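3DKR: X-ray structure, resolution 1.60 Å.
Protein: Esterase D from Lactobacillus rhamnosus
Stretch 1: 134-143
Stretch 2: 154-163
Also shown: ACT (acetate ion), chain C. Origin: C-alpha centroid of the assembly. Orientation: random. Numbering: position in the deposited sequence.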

# COMPACT_ATOMS: atom_id res chain seq x y z
N LEU A 134 -12.31 8.27 3.71
CA LEU A 134 -12.35 7.33 2.58
C LEU A 134 -13.74 7.16 1.98
O LEU A 134 -13.88 6.64 0.87
CB LEU A 134 -11.81 5.97 3.00
CG LEU A 134 -10.29 5.96 3.11
CD1 LEU A 134 -9.86 4.74 3.91
CD2 LEU A 134 -9.61 5.94 1.73
N VAL A 135 -14.78 7.60 2.70
CA VAL A 135 -16.14 7.37 2.22
C VAL A 135 -16.46 8.26 1.02
O VAL A 135 -16.92 7.75 -0.01
CB VAL A 135 -17.20 7.53 3.32
CG1 VAL A 135 -18.59 7.52 2.71
CG2 VAL A 135 -17.07 6.39 4.34
N PRO A 136 -16.22 9.57 1.11
CA PRO A 136 -16.46 10.37 -0.10
C PRO A 136 -15.59 9.92 -1.28
O PRO A 136 -16.06 9.88 -2.42
CB PRO A 136 -16.11 11.79 0.34
CG PRO A 136 -16.22 11.76 1.82
CD PRO A 136 -15.76 10.40 2.22
N GLY A 137 -14.34 9.56 -0.99
CA GLY A 137 -13.45 9.03 -2.01
C GLY A 137 -14.02 7.79 -2.69
O GLY A 137 -13.98 7.68 -3.92
N PHE A 138 -14.54 6.86 -1.90
CA PHE A 138 -15.09 5.61 -2.45
C PHE A 138 -16.31 5.93 -3.30
O PHE A 138 -16.43 5.45 -4.42
CB PHE A 138 -15.46 4.62 -1.34
CG PHE A 138 -15.71 3.22 -1.85
CD1 PHE A 138 -14.79 2.21 -1.61
CD2 PHE A 138 -16.86 2.92 -2.59
CE1 PHE A 138 -15.02 0.92 -2.08
CE2 PHE A 138 -17.07 1.63 -3.07
CZ PHE A 138 -16.16 0.64 -2.81
N LEU A 139 -17.21 6.76 -2.77
CA LEU A 139 -18.41 7.12 -3.52
C LEU A 139 -18.06 7.78 -4.86
O LEU A 139 -18.69 7.48 -5.88
CB LEU A 139 -19.33 8.02 -2.67
CG LEU A 139 -19.96 7.32 -1.46
CD1 LEU A 139 -20.48 8.33 -0.40
CD2 LEU A 139 -21.06 6.38 -1.90
N LYS A 140 -17.04 8.63 -4.86
CA LYS A 140 -16.64 9.35 -6.08
C LYS A 140 -15.97 8.39 -7.08
O LYS A 140 -16.18 8.48 -8.28
CB LYS A 140 -15.71 10.51 -5.74
CG LYS A 140 -16.41 11.66 -5.07
N TYR A 141 -15.15 7.49 -6.55
CA TYR A 141 -14.55 6.43 -7.35
C TYR A 141 -15.63 5.62 -8.06
O TYR A 141 -15.57 5.44 -9.27
CB TYR A 141 -13.72 5.51 -6.44
CG TYR A 141 -13.31 4.19 -7.07
CD1 TYR A 141 -12.22 4.12 -7.91
CD2 TYR A 141 -14.01 3.02 -6.80
CE1 TYR A 141 -11.83 2.92 -8.48
CE2 TYR A 141 -13.62 1.80 -7.38
CZ TYR A 141 -12.53 1.77 -8.21
OH TYR A 141 -12.13 0.58 -8.80
N ALA A 142 -16.62 5.15 -7.30
CA ALA A 142 -17.69 4.32 -7.85
C ALA A 142 -18.46 5.10 -8.93
O ALA A 142 -18.81 4.55 -9.98
CB ALA A 142 -18.62 3.86 -6.76
N GLU A 143 -18.70 6.38 -8.66
CA GLU A 143 -19.44 7.20 -9.61
C GLU A 143 -18.68 7.39 -10.92
O GLU A 143 -19.26 7.26 -12.01
CB GLU A 143 -19.79 8.55 -8.99
CG GLU A 143 -20.75 9.35 -9.83
CD GLU A 143 -21.29 10.57 -9.10
OE1 GLU A 143 -21.33 10.56 -7.85
OE2 GLU A 143 -21.69 11.53 -9.79
N GLU A 154 -24.76 3.24 -7.71
CA GLU A 154 -24.78 2.19 -6.69
C GLU A 154 -24.63 2.72 -5.27
O GLU A 154 -24.39 1.95 -4.34
CB GLU A 154 -23.65 1.20 -6.95
CG GLU A 154 -23.68 0.57 -8.30
CD GLU A 154 -22.53 -0.38 -8.47
OE1 GLU A 154 -21.37 0.08 -8.41
OE2 GLU A 154 -22.78 -1.58 -8.64
N SER A 155 -24.79 4.03 -5.10
CA SER A 155 -24.56 4.66 -3.81
C SER A 155 -25.30 3.95 -2.66
O SER A 155 -24.76 3.82 -1.57
CB SER A 155 -24.93 6.15 -3.86
OG SER A 155 -26.25 6.34 -4.33
N THR A 156 -26.51 3.47 -2.91
CA THR A 156 -27.30 2.85 -1.84
C THR A 156 -26.69 1.54 -1.34
O THR A 156 -26.57 1.32 -0.14
CB THR A 156 -28.77 2.63 -2.28
OG1 THR A 156 -29.31 3.86 -2.78
CG2 THR A 156 -29.62 2.14 -1.11
N GLN A 157 -26.29 0.67 -2.27
CA GLN A 157 -25.61 -0.57 -1.89
C GLN A 157 -24.24 -0.26 -1.27
O GLN A 157 -23.82 -0.91 -0.31
CB GLN A 157 -25.48 -1.52 -3.09
CG GLN A 157 -26.74 -2.33 -3.39
CD GLN A 157 -26.83 -3.64 -2.59
OE1 GLN A 157 -27.49 -3.71 -1.55
NE2 GLN A 157 -26.16 -4.68 -3.07
N ILE A 158 -23.55 0.75 -1.81
CA ILE A 158 -22.25 1.14 -1.25
C ILE A 158 -22.40 1.47 0.25
O ILE A 158 -21.64 0.95 1.08
CB ILE A 158 -21.64 2.32 -2.01
CG1 ILE A 158 -21.18 1.86 -3.39
CG2 ILE A 158 -20.47 2.93 -1.21
CD1 ILE A 158 -20.69 2.98 -4.27
N LEU A 159 -23.39 2.28 0.60
CA LEU A 159 -23.61 2.66 2.01
C LEU A 159 -23.96 1.47 2.90
O LEU A 159 -23.71 1.50 4.11
CB LEU A 159 -24.68 3.74 2.13
CG LEU A 159 -24.36 5.12 1.55
CD1 LEU A 159 -25.47 6.10 1.88
CD2 LEU A 159 -23.00 5.65 2.03
N ALA A 160 -24.54 0.43 2.31
CA ALA A 160 -24.90 -0.79 3.03
C ALA A 160 -23.68 -1.61 3.43
O ALA A 160 -23.70 -2.28 4.46
CB ALA A 160 -25.83 -1.63 2.19
N TYR A 161 -22.64 -1.59 2.59
CA TYR A 161 -21.45 -2.44 2.80
C TYR A 161 -20.21 -1.67 3.27
O TYR A 161 -19.36 -2.23 3.98
CB TYR A 161 -21.05 -3.12 1.50
CG TYR A 161 -21.84 -4.33 1.05
CD1 TYR A 161 -21.64 -5.58 1.63
CD2 TYR A 161 -22.72 -4.24 -0.03
CE1 TYR A 161 -22.34 -6.71 1.18
CE2 TYR A 161 -23.41 -5.36 -0.49
CZ TYR A 161 -23.21 -6.59 0.12
OH TYR A 161 -23.91 -7.69 -0.35
N LEU A 162 -20.08 -0.41 2.84
CA LEU A 162 -18.80 0.31 3.01
C LEU A 162 -18.42 0.55 4.47
O LEU A 162 -17.27 0.32 4.87
CB LEU A 162 -18.81 1.62 2.21
CG LEU A 162 -17.56 2.51 2.28
CD1 LEU A 162 -16.30 1.70 1.94
CD2 LEU A 162 -17.74 3.68 1.34
N PRO A 163 -19.37 1.01 5.32
CA PRO A 163 -19.00 1.18 6.72
C PRO A 163 -18.45 -0.09 7.36
O PRO A 163 -17.49 -0.04 8.14
CB PRO A 163 -20.32 1.63 7.38
CG PRO A 163 -21.06 2.26 6.28
CD PRO A 163 -20.77 1.40 5.08
C ACT C . -14.48 8.05 6.26
O ACT C . -14.94 8.70 5.30
OXT ACT C . -13.54 7.27 5.99
CH3 ACT C . -15.03 8.18 7.65

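Two helices of esterase D pack here chiefly through side chains. Residues 134-143 and 155-163 run in roughly opposed directions, with 143° between their N-to-C axes and a closest axial approach of 10.7 Å. No hydrogen bond crosses between them; much of each backbone is bonded within its own helix, for example Ala 142 N to Phe 138 O at 2.9 Å and Leu 162 N to Ile 158 O at 2.7 Å. The contact is mainly between apolar side chains, and the register pairs Val 135 with Leu 162 at one end and Leu 139 with Ser 155 toward the other.

Ile 158 lies at the heart of the contact, its CA-to-CB bond pointing toward the first helix. Its chi1 is m (-71°) and chi2 t (174°), a common helical choice for a beta-branched residue. The extended chi2 sends Ile 158 CD1 to Ala 142, where it lies 3.4 Å from Ala 142 CB. That approach is close, methyl against methyl, with Ala 142 CB directed toward the second helix. The other branch is used as well: Ile 158 CG2 lies 3.6 Å from Leu 139 CD2 and 3.9 Å from Phe 138 CD2.

Leu 139 starts sideways, but its m,t rotamer (-67°, 162°) brings its end nearer the partner helix. Leu 139 CD2 meets Ile 158, and both Leu 139 CD1 and Leu 139 CD2 lie 4.4 Å from Leu 159 CD2. Leu 159 adopts the same m,t form and likewise swings its end inward from a sideways start, so these two leucines meet loosely at the margin. Ser 155 meets Leu 139 through carbon: Ser 155 CA and CB each lie 4.3 Å from Leu 139 CD2, while its OG is hydrogen-bonded to a residue next to the stretch.

Leu 162 takes the other common leucine rotamer, t,p (180°, 53°), and has the largest area covered by the opposite stretch. Its two methyls both serve Phe 138: Leu 162 CD2 packs 3.6 Å from Phe 138 CB, and Leu 162 CD1 sits over the ring face, 4.3 Å from the centroid of the Phe 138 ring and 27° off the normal, a CH-pi contact. Phe 138 has its CA-to-CB bond toward the partner, and its chi1 t (-166°) with chi2 107° leaves one ring face under Leu 162 CD1, so it offers aliphatic and aromatic surface to one leucine. Val 135 starts sideways with chi1 t (170°), and its nearest atom to Leu 162 is CG2: Val 135 CG2 comes within 4.1 Å of Leu 162 CD2, extending the apolar strip.

At the start of stretch 1, an acetate, probably from the crystallisation liquor, accepts hydrogen bonds from backbone amides: Leu 134 N to OXT and Val 135 N to O of the acetate, both 2.8 Å. Its two oxygens suit a neighbouring pair of N-H groups.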